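Local structure of putative histidinol-phosphate aminotransferase (Burkholderia pseudomallei, 3P1T) at residues Q17-A22 with E320-R325; S90-T95 with G111-E116; D137-A142 with G165-D170; I299-A304 with I313-G318. The protein probably catalyses the pyridoxal 5'-phosphate-dependent transfer of an amino group between L-histidinol phosphate and 2-oxoglutarate in histidine biosynthesis. All coordinates share one frame; numbering follows the deposited sequence.

Contact 1: Q17-A22 with E320-R325; sequences QAVCLA and EEDNDR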
loop_
_atom_site.group_PDB
_atom_site.type_symbol
_atom_site.label_atom_id
_atom_site.label_comp_id
_atom_site.label_asym_id
_atom_site.label_seq_id
_atom_site.Cartn_x
_atom_site.Cartn_y
_atom_site.Cartn_z
ATOM N N GLN A 17 -19.630 -2.314 28.911
ATOM C CA GLN A 17 -18.864 -3.077 27.931
ATOM C C GLN A 17 -17.361 -2.700 27.945
ATOM O O GLN A 17 -16.940 -1.838 28.722
ATOM C CB GLN A 17 -19.462 -2.866 26.530
ATOM C CG GLN A 17 -19.802 -1.431 26.160
ATOM C CD GLN A 17 -20.864 -1.449 25.100
ATOM O OE1 GLN A 17 -20.598 -1.724 23.922
ATOM N NE2 GLN A 17 -22.106 -1.230 25.513
ATOM N N ALA A 18 -16.563 -3.385 27.097
ATOM C CA ALA A 18 -15.125 -3.169 26.941
ATOM C C ALA A 18 -14.841 -1.773 26.386
ATOM O O ALA A 18 -15.649 -1.233 25.619
ATOM C CB ALA A 18 -14.520 -4.227 26.033
ATOM N N VAL A 19 -13.702 -1.189 26.808
ATOM C CA VAL A 19 -13.267 0.162 26.475
ATOM C C VAL A 19 -11.788 0.118 26.056
ATOM O O VAL A 19 -10.947 -0.358 26.827
ATOM C CB VAL A 19 -13.522 1.098 27.708
ATOM C CG1 VAL A 19 -12.758 2.413 27.620
ATOM C CG2 VAL A 19 -15.012 1.367 27.911
ATOM N N CYS A 20 -11.479 0.599 24.828
ATOM C CA CYS A 20 -10.102 0.661 24.311
ATOM C C CYS A 20 -9.718 2.119 24.114
ATOM O O CYS A 20 -10.274 2.826 23.272
ATOM C CB CYS A 20 -9.909 -0.152 23.027
ATOM S SG CYS A 20 -8.174 -0.259 22.442
ATOM N N LEU A 21 -8.774 2.556 24.929
ATOM C CA LEU A 21 -8.166 3.876 24.927
ATOM C C LEU A 21 -6.666 3.661 24.851
ATOM O O LEU A 21 -5.925 4.183 25.684
ATOM C CB LEU A 21 -8.585 4.670 26.200
ATOM C CG LEU A 21 -10.060 4.772 26.591
ATOM C CD1 LEU A 21 -10.200 5.251 28.014
ATOM C CD2 LEU A 21 -10.822 5.694 25.672
ATOM N N ALA A 22 -6.216 2.826 23.893
ATOM C CA ALA A 22 -4.804 2.446 23.795
ATOM C C ALA A 22 -4.140 2.781 22.447
ATOM O O ALA A 22 -2.907 2.802 22.413
ATOM C CB ALA A 22 -4.673 0.945 24.032
ATOM N N GLU A 320 -17.197 10.548 25.727
ATOM C CA GLU A 320 -17.513 10.907 27.105
ATOM C C GLU A 320 -17.763 9.656 27.989
ATOM O O GLU A 320 -17.181 9.561 29.063
ATOM C CB GLU A 320 -18.734 11.830 27.135
ATOM C CG GLU A 320 -19.005 12.406 28.518
ATOM C CD GLU A 320 -20.344 13.080 28.744
ATOM O OE1 GLU A 320 -20.896 13.662 27.783
ATOM O OE2 GLU A 320 -20.815 13.065 29.905
ATOM N N GLU A 321 -18.581 8.698 27.528
ATOM C CA GLU A 321 -18.927 7.476 28.270
ATOM C C GLU A 321 -17.684 6.579 28.497
ATOM O O GLU A 321 -17.596 5.957 29.561
ATOM C CB GLU A 321 -20.060 6.667 27.584
ATOM C CG GLU A 321 -19.869 6.304 26.107
ATOM C CD GLU A 321 -20.424 7.230 25.025
ATOM O OE1 GLU A 321 -20.135 8.450 25.050
ATOM O OE2 GLU A 321 -21.066 6.703 24.087
ATOM N N ASP A 322 -16.722 6.556 27.539
ATOM C CA ASP A 322 -15.452 5.805 27.626
ATOM C C ASP A 322 -14.531 6.386 28.709
ATOM O O ASP A 322 -14.017 5.657 29.565
ATOM C CB ASP A 322 -14.722 5.814 26.278
ATOM C CG ASP A 322 -15.465 5.136 25.149
ATOM O OD1 ASP A 322 -16.334 4.264 25.446
ATOM O OD2 ASP A 322 -15.160 5.450 23.954
ATOM N N ASN A 323 -14.359 7.716 28.672
ATOM C CA ASN A 323 -13.571 8.490 29.619
ATOM C C ASN A 323 -14.182 8.384 31.019
ATOM O O ASN A 323 -13.426 8.337 31.994
ATOM C CB ASN A 323 -13.475 9.938 29.159
ATOM C CG ASN A 323 -12.858 10.104 27.786
ATOM O OD1 ASN A 323 -12.159 9.229 27.270
ATOM N ND2 ASN A 323 -13.115 11.233 27.161
ATOM N N ASP A 324 -15.542 8.284 31.110
ATOM C CA ASP A 324 -16.290 8.058 32.365
ATOM C C ASP A 324 -15.837 6.735 33.024
ATOM O O ASP A 324 -15.508 6.716 34.211
ATOM C CB ASP A 324 -17.831 8.033 32.121
ATOM C CG ASP A 324 -18.592 9.361 32.034
ATOM O OD1 ASP A 324 -18.005 10.418 32.394
ATOM O OD2 ASP A 324 -19.810 9.331 31.684
ATOM N N ARG A 325 -15.780 5.643 32.210
ATOM C CA ARG A 325 -15.378 4.288 32.605
ATOM C C ARG A 325 -13.941 4.282 33.151
ATOM O O ARG A 325 -13.710 3.727 34.234
ATOM C CB ARG A 325 -15.514 3.310 31.422
ATOM C CG ARG A 325 -16.971 2.956 31.078
ATOM C CD ARG A 325 -17.220 1.456 31.016
ATOM N NE ARG A 325 -16.672 0.794 32.201
ATOM C CZ ARG A 325 -15.851 -0.251 32.179
ATOM N NH1 ARG A 325 -15.533 -0.835 31.026
ATOM N NH2 ARG A 325 -15.379 -0.752 33.312
#
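Val19 and Leu21 pack against Asp322, Asn323 and Arg325 where strand 19-20 meets the first turns of helix 320-333, a helix-on-sheet contact. Family and topology place it in the small domain of a fold-type I aminotransferase, in which the chain's beginning joins the C-terminal part. The early strand forms one border, within this chain, of a four-stranded mixed sheet.

The van der Waals contacts come first. Val19 divides its two methyls between helix residues one turn apart. CG2 rests against the methylenes of Arg325 and comes within 3.8 Å of its CD, while CG1 turns to the helix backbone, 4.0 Å from Asp322 O. A beta-branched residue fits an extended strand and still offers a methyl to each neighbour. Leu21, two residues on and facing the same way, has the longer reach: its CD2 lies 3.9 Å from Asp322 CB. The aspartate contributes its methylene to the apolar side, and its OD2 keeps a long, weak ion pair with Arg319.

The polar contact lies nearer the start of 17-22. Arg325 bends at chi2 (-128°) and again at chi3, and its NH1 gives Gln17 O a weak hydrogen bond of 2.9 Å, with an N-H...O angle of 121°. Arginine suits this place because its aliphatic shaft lines Val19 while its head serves backbone carbonyls; NH2 bonds to Arg297 O. Asn323 has polar partners of its own, ND2 held by Gln257 and OD1 by Gly318 N, and that OD1 sits 4.1 Å from Leu21 CD2.

Contact 2: S90-T95 with G111-E116; sequences SMRFVT and GLRHFE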
loop_
_atom_site.group_PDB
_atom_site.type_symbol
_atom_site.label_atom_id
_atom_site.label_comp_id
_atom_site.label_asym_id
_atom_site.label_seq_id
_atom_site.Cartn_x
_atom_site.Cartn_y
_atom_site.Cartn_z
ATOM N N SER A 90 23.113 7.903 3.053
ATOM C CA SER A 90 24.448 8.088 3.644
ATOM C C SER A 90 24.402 8.941 4.916
ATOM O O SER A 90 25.377 8.953 5.670
ATOM C CB SER A 90 25.396 8.725 2.638
ATOM O OG SER A 90 25.684 7.801 1.603
HETATM N N MSE A 91 23.289 9.649 5.159
HETATM C CA MSE A 91 23.161 10.525 6.316
HETATM C C MSE A 91 22.928 9.747 7.630
HETATM O O MSE A 91 22.473 8.589 7.633
HETATM C CB MSE A 91 21.992 11.522 6.112
HETATM C CG MSE A 91 22.097 12.362 4.833
HETATM SE SE MSE A 91 20.752 13.803 4.747
HETATM C CE MSE A 91 21.721 15.158 5.715
ATOM N N ARG A 92 23.209 10.421 8.757
ATOM C CA ARG A 92 22.925 9.885 10.074
ATOM C C ARG A 92 21.517 10.299 10.405
ATOM O O ARG A 92 21.173 11.479 10.321
ATOM C CB ARG A 92 23.945 10.369 11.107
ATOM C CG ARG A 92 23.733 9.777 12.488
ATOM C CD ARG A 92 24.747 10.269 13.491
ATOM N NE ARG A 92 24.553 11.668 13.882
ATOM C CZ ARG A 92 25.082 12.219 14.975
ATOM N NH1 ARG A 92 25.789 11.483 15.822
ATOM N NH2 ARG A 92 24.858 13.498 15.258
ATOM N N PHE A 93 20.676 9.331 10.719
ATOM C CA PHE A 93 19.292 9.610 11.067
ATOM C C PHE A 93 19.215 9.858 12.572
ATOM O O PHE A 93 19.818 9.129 13.372
ATOM C CB PHE A 93 18.375 8.485 10.587
ATOM C CG PHE A 93 18.164 8.614 9.096
ATOM C CD1 PHE A 93 19.139 8.188 8.199
ATOM C CD2 PHE A 93 17.024 9.227 8.589
ATOM C CE1 PHE A 93 18.986 8.385 6.824
ATOM C CE2 PHE A 93 16.861 9.392 7.212
ATOM C CZ PHE A 93 17.851 8.987 6.344
ATOM N N VAL A 94 18.565 10.972 12.932
ATOM C CA VAL A 94 18.455 11.426 14.311
ATOM C C VAL A 94 16.975 11.469 14.719
ATOM O O VAL A 94 16.165 12.162 14.099
ATOM C CB VAL A 94 19.147 12.797 14.489
ATOM C CG1 VAL A 94 18.887 13.375 15.870
ATOM C CG2 VAL A 94 20.637 12.702 14.224
ATOM N N THR A 95 16.631 10.709 15.755
ATOM C CA THR A 95 15.266 10.628 16.279
ATOM C C THR A 95 15.299 10.813 17.796
ATOM O O THR A 95 16.373 10.740 18.407
ATOM C CB THR A 95 14.614 9.279 15.888
ATOM O OG1 THR A 95 15.315 8.200 16.524
ATOM C CG2 THR A 95 14.549 9.064 14.376
ATOM N N GLY A 111 20.056 -0.067 6.450
ATOM C CA GLY A 111 21.439 0.001 6.903
ATOM C C GLY A 111 21.849 1.426 7.230
ATOM O O GLY A 111 22.990 1.839 6.935
ATOM N N LEU A 112 20.912 2.196 7.837
ATOM C CA LEU A 112 21.156 3.589 8.172
ATOM C C LEU A 112 21.828 3.758 9.516
ATOM O O LEU A 112 21.473 3.071 10.481
ATOM C CB LEU A 112 19.842 4.387 8.194
ATOM C CG LEU A 112 18.903 4.355 6.981
ATOM C CD1 LEU A 112 17.597 5.007 7.325
ATOM C CD2 LEU A 112 19.529 4.988 5.746
ATOM N N ARG A 113 22.754 4.735 9.589
ATOM C CA ARG A 113 23.386 5.225 10.818
ATOM C C ARG A 113 22.326 5.898 11.682
ATOM O O ARG A 113 21.391 6.521 11.153
ATOM C CB ARG A 113 24.530 6.192 10.497
ATOM C CG ARG A 113 25.853 5.490 10.251
ATOM C CD ARG A 113 26.769 6.318 9.395
ATOM N NE ARG A 113 27.218 7.546 10.039
ATOM C CZ ARG A 113 27.144 8.750 9.481
ATOM N NH1 ARG A 113 26.623 8.897 8.266
ATOM N NH2 ARG A 113 27.589 9.818 10.132
ATOM N N HIS A 114 22.430 5.731 13.005
ATOM C CA HIS A 114 21.394 6.268 13.877
ATOM C C HIS A 114 21.982 6.816 15.184
ATOM O O HIS A 114 22.843 6.181 15.808
ATOM C CB HIS A 114 20.368 5.144 14.159
ATOM C CG HIS A 114 19.103 5.559 14.852
ATOM N ND1 HIS A 114 18.426 4.687 15.675
ATOM C CD2 HIS A 114 18.424 6.730 14.806
ATOM C CE1 HIS A 114 17.361 5.350 16.103
ATOM N NE2 HIS A 114 17.315 6.578 15.604
ATOM N N PHE A 115 21.513 8.021 15.560
ATOM C CA PHE A 115 21.822 8.733 16.797
ATOM C C PHE A 115 20.517 9.174 17.411
ATOM O O PHE A 115 19.630 9.614 16.683
ATOM C CB PHE A 115 22.786 9.915 16.581
ATOM C CG PHE A 115 22.998 10.760 17.831
ATOM C CD1 PHE A 115 23.824 10.320 18.858
ATOM C CD2 PHE A 115 22.346 11.985 17.988
ATOM C CE1 PHE A 115 23.993 11.094 20.028
ATOM C CE2 PHE A 115 22.518 12.758 19.153
ATOM C CZ PHE A 115 23.342 12.310 20.164
ATOM N N GLU A 116 20.378 9.062 18.735
ATOM C CA GLU A 116 19.117 9.435 19.382
ATOM C C GLU A 116 19.273 10.553 20.403
ATOM O O GLU A 116 20.238 10.572 21.166
ATOM C CB GLU A 116 18.477 8.234 20.078
ATOM C CG GLU A 116 17.924 7.203 19.122
ATOM C CD GLU A 116 17.391 5.971 19.811
ATOM O OE1 GLU A 116 18.052 5.472 20.750
ATOM O OE2 GLU A 116 16.307 5.499 19.408
HETATM O O HOH W 1 23.028 6.125 7.043
HETATM O O HOH W 2 14.134 6.754 18.282
#
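The guanidinium of Arg92 lies flat on the ring of Phe115, their centres 4.5 Å apart and their planes 14° from parallel, with Phe115 CB over its rim. The two side chains run the same way, so the cationic group spreads over the root of the ring, and Val94 CG2 approaches the edge of that ring. Arg113 crosses Arg92 at about a right angle and takes Arg92 CB over one face of its guanidinium. On the face that bears Phe93 and His114, the ring of Phe93 takes Leu112 CD1 over one side in a CH-pi contact, 3.8 Å from the ring centroid. His114 works through its edge: NE2 donates to Thr95 OG1 at 2.7 Å, within the imidazole plane. Thr95 chi1 (65°) puts that OG1 between its own backbone N and carbonyl carbon.

Between these two layers of side chains the strands are parallel and in register, the two arms of the beta-alpha-beta unit completed by helix 102-107. Phe93 N bonds to Arg113 O at 2.9 Å, and Phe115 N to Phe93 O at 3.0 Å. Where the strands begin, a water links O of Met91, modelled as selenomethionine, to Arg113 N.

Thr95 OG1 in turn donates a hydrogen bond to a second water, which donates to Glu116 OE2. Hydrogen bonds thus run from imidazole through hydroxyl and water to a carboxylate that also pairs with Arg104. The two arginines stay apart, Arg92 NE 5.2 Å from Arg113 NH2, and Asp137, paired with Arg92, would be expected to offset the repulsion of like charges.

Contact 3: D137-A142 with G165-D170; sequences DCVVLA and GKLLID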
loop_
_atom_site.group_PDB
_atom_site.type_symbol
_atom_site.label_atom_id
_atom_site.label_comp_id
_atom_site.label_asym_id
_atom_site.label_seq_id
_atom_site.Cartn_x
_atom_site.Cartn_y
_atom_site.Cartn_z
ATOM N N ASP A 137 23.254 15.161 9.312
ATOM C CA ASP A 137 22.121 14.478 9.919
ATOM C C ASP A 137 20.804 14.834 9.288
ATOM O O ASP A 137 20.575 15.978 8.890
ATOM C CB ASP A 137 22.013 14.790 11.428
ATOM C CG ASP A 137 23.211 14.412 12.291
ATOM O OD1 ASP A 137 24.035 13.573 11.844
ATOM O OD2 ASP A 137 23.320 14.943 13.415
ATOM N N CYS A 138 19.930 13.820 9.223
ATOM C CA CYS A 138 18.541 13.899 8.826
ATOM C C CYS A 138 17.712 13.701 10.090
ATOM O O CYS A 138 17.716 12.606 10.663
ATOM C CB CYS A 138 18.205 12.886 7.741
ATOM S SG CYS A 138 16.461 12.904 7.260
ATOM N N VAL A 139 17.118 14.783 10.600
ATOM C CA VAL A 139 16.398 14.740 11.864
ATOM C C VAL A 139 14.925 14.483 11.588
ATOM O O VAL A 139 14.305 15.201 10.806
ATOM C CB VAL A 139 16.628 16.030 12.693
ATOM C CG1 VAL A 139 15.921 15.946 14.034
ATOM C CG2 VAL A 139 18.121 16.290 12.899
ATOM N N VAL A 140 14.385 13.418 12.211
ATOM C CA VAL A 140 12.983 12.983 12.093
ATOM C C VAL A 140 12.351 13.048 13.492
ATOM O O VAL A 140 12.689 12.245 14.363
ATOM C CB VAL A 140 12.842 11.566 11.449
ATOM C CG1 VAL A 140 11.379 11.131 11.384
ATOM C CG2 VAL A 140 13.479 11.511 10.064
ATOM N N LEU A 141 11.463 14.028 13.713
ATOM C CA LEU A 141 10.774 14.227 14.997
ATOM C C LEU A 141 9.261 14.360 14.833
ATOM O O LEU A 141 8.785 14.920 13.844
ATOM C CB LEU A 141 11.300 15.486 15.702
ATOM C CG LEU A 141 12.748 15.472 16.152
ATOM C CD1 LEU A 141 13.268 16.851 16.292
ATOM C CD2 LEU A 141 12.938 14.658 17.420
ATOM N N ALA A 142 8.508 13.868 15.831
ATOM C CA ALA A 142 7.050 13.988 15.865
ATOM C C ALA A 142 6.676 15.242 16.650
ATOM O O ALA A 142 7.202 15.443 17.755
ATOM C CB ALA A 142 6.421 12.740 16.477
ATOM N N GLY A 165 20.929 18.904 8.488
ATOM C CA GLY A 165 21.128 18.777 7.049
ATOM C C GLY A 165 19.776 18.706 6.360
ATOM O O GLY A 165 19.540 19.420 5.382
ATOM N N LYS A 166 18.877 17.828 6.890
ATOM C CA LYS A 166 17.482 17.616 6.501
ATOM C C LYS A 166 16.629 17.515 7.751
ATOM O O LYS A 166 17.117 17.041 8.783
ATOM C CB LYS A 166 17.291 16.361 5.621
ATOM C CG LYS A 166 18.035 16.384 4.298
ATOM C CD LYS A 166 17.559 17.471 3.349
ATOM C CE LYS A 166 18.589 17.661 2.269
ATOM N NZ LYS A 166 18.206 18.743 1.332
ATOM N N LEU A 167 15.355 17.937 7.662
ATOM C CA LEU A 167 14.422 17.848 8.785
ATOM C C LEU A 167 13.052 17.367 8.324
ATOM O O LEU A 167 12.477 17.929 7.389
ATOM C CB LEU A 167 14.295 19.210 9.483
ATOM C CG LEU A 167 13.386 19.290 10.712
ATOM C CD1 LEU A 167 13.938 18.479 11.877
ATOM C CD2 LEU A 167 13.194 20.704 11.150
ATOM N N LEU A 168 12.541 16.313 8.972
ATOM C CA LEU A 168 11.193 15.791 8.752
ATOM C C LEU A 168 10.386 15.967 10.039
ATOM O O LEU A 168 10.769 15.420 11.079
ATOM C CB LEU A 168 11.182 14.315 8.294
ATOM C CG LEU A 168 9.788 13.640 8.258
ATOM C CD1 LEU A 168 8.863 14.288 7.215
ATOM C CD2 LEU A 168 9.911 12.152 8.001
ATOM N N ILE A 169 9.288 16.727 9.980
ATOM C CA ILE A 169 8.418 16.913 11.134
ATOM C C ILE A 169 7.168 16.099 10.899
ATOM O O ILE A 169 6.424 16.356 9.960
ATOM C CB ILE A 169 8.093 18.407 11.458
ATOM C CG1 ILE A 169 9.389 19.256 11.667
ATOM C CG2 ILE A 169 7.124 18.528 12.672
ATOM C CD1 ILE A 169 10.301 18.852 12.902
ATOM N N ASP A 170 6.952 15.106 11.743
ATOM C CA ASP A 170 5.784 14.234 11.684
ATOM C C ASP A 170 4.664 14.893 12.505
ATOM O O ASP A 170 4.673 14.842 13.736
ATOM C CB ASP A 170 6.160 12.814 12.180
ATOM C CG ASP A 170 5.036 11.811 12.348
ATOM O OD1 ASP A 170 3.856 12.207 12.225
ATOM O OD2 ASP A 170 5.335 10.632 12.612
#
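Val140 and Leu168 lie side by side at the centre of this parallel strand pair, CG1 of the valine 3.8 Å from CD2 of the leucine. Leu168 CG is anti to the backbone N (chi1 171°), and its CD2 meets the valine's methyls; helix 76-87 covers this face with Phe81, Cys80 and Ile84. On the other face Leu167 crosses Val139 obliquely, its CD1 3.7 Å from Val139 CB, and Ile169 CD1 approaches Leu141 CB more loosely. Branched aliphatic residues suit both faces, since inner strands of an alpha/beta sheet are covered on each side. Back on the face of Val140, toward the start of the strands, Cys138 sets SG 3.9 Å from Lys166 CB, so the lysine adds its carbon root to the apolar layer.

Backbone bonds join the strands in register. Leu168 N donates to Val139 O and Asp170 N to Leu141 O, each at 2.8 Å. At the entrance Asp137 O is gripped twice, by Gly165 N at 3.0 Å and Lys166 N at 3.2 Å, where the chain leaving helix 154-163 completes a beta-alpha-beta unit.

The charged groups sit at the ends. Asp137 forms a salt bridge with Arg92, and Lys166 NZ reaches Asn189. At the far end Asp170 is fixed through OD1 by Thr172 and through OD2 by Tyr103. In this family an aspartate ending the corresponding strand meets the pyridine nitrogen of the cofactor, and Asp170 probably holds the equivalent position. An apolar, well-bonded middle would thus carry a carboxylate of set orientation at its tip.

Contact 4: I299-A304 with I313-G318; sequences IQVKDA and IRISIG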
loop_
_atom_site.group_PDB
_atom_site.type_symbol
_atom_site.label_atom_id
_atom_site.label_comp_id
_atom_site.label_asym_id
_atom_site.label_seq_id
_atom_site.Cartn_x
_atom_site.Cartn_y
_atom_site.Cartn_z
ATOM N N ILE A 299 -10.833 -2.222 30.570
ATOM C CA ILE A 299 -10.271 -0.943 30.156
ATOM C C ILE A 299 -8.872 -1.229 29.617
ATOM O O ILE A 299 -8.049 -1.833 30.307
ATOM C CB ILE A 299 -10.316 0.089 31.316
ATOM C CG1 ILE A 299 -11.790 0.398 31.659
ATOM C CG2 ILE A 299 -9.574 1.379 30.923
ATOM C CD1 ILE A 299 -12.015 1.108 32.901
ATOM N N GLN A 300 -8.634 -0.854 28.353
ATOM C CA GLN A 300 -7.369 -1.129 27.681
ATOM C C GLN A 300 -6.607 0.193 27.443
ATOM O O GLN A 300 -7.062 1.035 26.675
ATOM C CB GLN A 300 -7.647 -1.887 26.360
ATOM C CG GLN A 300 -6.491 -2.708 25.840
ATOM N N VAL A 301 -5.484 0.397 28.147
ATOM C CA VAL A 301 -4.628 1.583 27.958
ATOM C C VAL A 301 -3.293 1.101 27.324
ATOM O O VAL A 301 -3.136 -0.102 27.122
ATOM C CB VAL A 301 -4.400 2.450 29.239
ATOM C CG1 VAL A 301 -5.712 3.026 29.766
ATOM C CG2 VAL A 301 -3.632 1.703 30.328
ATOM N N LYS A 302 -2.358 2.020 26.995
ATOM C CA LYS A 302 -1.065 1.696 26.383
ATOM C C LYS A 302 0.069 1.817 27.397
ATOM O O LYS A 302 0.146 2.812 28.119
ATOM C CB LYS A 302 -0.802 2.635 25.177
ATOM C CG LYS A 302 0.587 2.521 24.500
ATOM C CD LYS A 302 0.831 1.237 23.711
ATOM C CE LYS A 302 0.162 1.264 22.369
ATOM N NZ LYS A 302 0.450 0.045 21.582
ATOM N N ASP A 303 0.961 0.804 27.432
ATOM C CA ASP A 303 2.170 0.802 28.255
ATOM C C ASP A 303 3.223 1.623 27.503
ATOM O O ASP A 303 3.659 1.222 26.423
ATOM C CB ASP A 303 2.631 -0.646 28.551
ATOM C CG ASP A 303 3.865 -0.830 29.433
ATOM O OD1 ASP A 303 4.498 0.190 29.811
ATOM O OD2 ASP A 303 4.193 -1.994 29.758
ATOM N N ALA A 304 3.604 2.789 28.052
ATOM C CA ALA A 304 4.554 3.696 27.405
ATOM C C ALA A 304 6.010 3.137 27.421
ATOM O O ALA A 304 6.912 3.784 26.876
ATOM C CB ALA A 304 4.502 5.066 28.065
ATOM N N ILE A 313 1.910 5.297 31.530
ATOM C CA ILE A 313 0.839 4.781 30.684
ATOM C C ILE A 313 0.339 5.934 29.812
ATOM O O ILE A 313 0.313 7.082 30.250
ATOM C CB ILE A 313 -0.330 4.060 31.428
ATOM C CG1 ILE A 313 -0.930 4.935 32.564
ATOM C CG2 ILE A 313 0.111 2.678 31.934
ATOM C CD1 ILE A 313 -2.224 4.458 33.151
ATOM N N ARG A 314 -0.004 5.627 28.566
ATOM C CA ARG A 314 -0.557 6.588 27.624
ATOM C C ARG A 314 -2.025 6.264 27.484
ATOM O O ARG A 314 -2.385 5.194 26.985
ATOM C CB ARG A 314 0.194 6.565 26.271
ATOM C CG ARG A 314 -0.162 7.739 25.358
ATOM C CD ARG A 314 0.208 7.483 23.909
ATOM N NE ARG A 314 -0.622 6.419 23.350
ATOM C CZ ARG A 314 -0.276 5.662 22.324
ATOM N NH1 ARG A 314 0.893 5.837 21.728
ATOM N NH2 ARG A 314 -1.086 4.703 21.899
ATOM N N ILE A 315 -2.871 7.145 28.012
ATOM C CA ILE A 315 -4.327 6.980 27.987
ATOM C C ILE A 315 -4.909 7.813 26.847
ATOM O O ILE A 315 -4.754 9.038 26.852
ATOM C CB ILE A 315 -4.949 7.386 29.361
ATOM C CG1 ILE A 315 -4.288 6.633 30.541
ATOM C CG2 ILE A 315 -6.470 7.201 29.317
ATOM C CD1 ILE A 315 -4.715 7.095 31.923
ATOM N N SER A 316 -5.589 7.171 25.885
ATOM C CA SER A 316 -6.230 7.925 24.804
ATOM C C SER A 316 -7.518 8.597 25.314
ATOM O O SER A 316 -8.063 8.198 26.355
ATOM C CB SER A 316 -6.528 7.024 23.612
ATOM O OG SER A 316 -5.329 6.465 23.109
ATOM N N ILE A 317 -7.963 9.654 24.617
ATOM C CA ILE A 317 -9.195 10.361 24.961
ATOM C C ILE A 317 -10.265 9.886 23.974
ATOM O O ILE A 317 -10.152 10.152 22.765
ATOM C CB ILE A 317 -8.990 11.904 24.963
ATOM C CG1 ILE A 317 -7.831 12.355 25.889
ATOM C CG2 ILE A 317 -10.278 12.648 25.235
ATOM C CD1 ILE A 317 -7.895 11.933 27.365
ATOM N N GLY A 318 -11.241 9.132 24.488
ATOM C CA GLY A 318 -12.334 8.584 23.682
ATOM C C GLY A 318 -13.604 9.396 23.809
ATOM O O GLY A 318 -13.544 10.597 24.086
#
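Lys302 runs alongside Arg314, pointing the same way, from its first methylene onward. Its CB lies 3.5 Å from Arg314 O. CG, anti to the backbone N (chi1 174°), stands over one face of the guanidinium, 3.8 Å from NH2. The chain folds at chi2 and chi3, which brings CE within 3.7 Å of the same NH2, while NZ ends 4.9 Å away and bonds to Gln306. A lysine can thus cover a cation with methylenes and keep its own charge at a distance. Arg314 NH1 binds Asn146 and a tartrate probably from the crystallisation liquor, its head makes a cation-pi contact with Phe279, and its position is consistent with that of the arginine that binds the substrate carboxylate in relatives.

Through their backbones Lys302 and Arg314 form an antiparallel hydrogen-bonded pair, Arg314 N to Lys302 O at 2.9 Å and Lys302 N to Arg314 O at 3.2 Å. Val301, pointing toward strand 312-316, sets CG1 4.0 Å from Ile315 CG1 and CG2 near Ile313, branched residues suited to a sheet's buried side. That side is covered by Leu291 of helix 288-296 and Leu326 of helix 320-333, while strands 19-20 and 279-283 flank the hairpin.

How the contacts relate
From the N terminus, 17-22 waits for almost the whole chain before contact 1 closes the largest loop on 320-325, and the other three contacts nest inside it. Contact 2 closes first, over a short crossover, and contact 3 follows in series; strands 92-96 and 137-142 are neighbours in the seven-stranded sheet, so the two contacts share one layer, joined by Arg92 and Asp137. Contact 4 closes last before the final helix, as a hairpin whose strand 299-303 pairs with 19-20 through Val19, Leu21 and Gln300. Contact 4 forms the middle of the smaller sheet and contact 1 ties the C-terminal helix to its edge strand; contact 4 comes within about 10 Å of contact 3, nearest atoms.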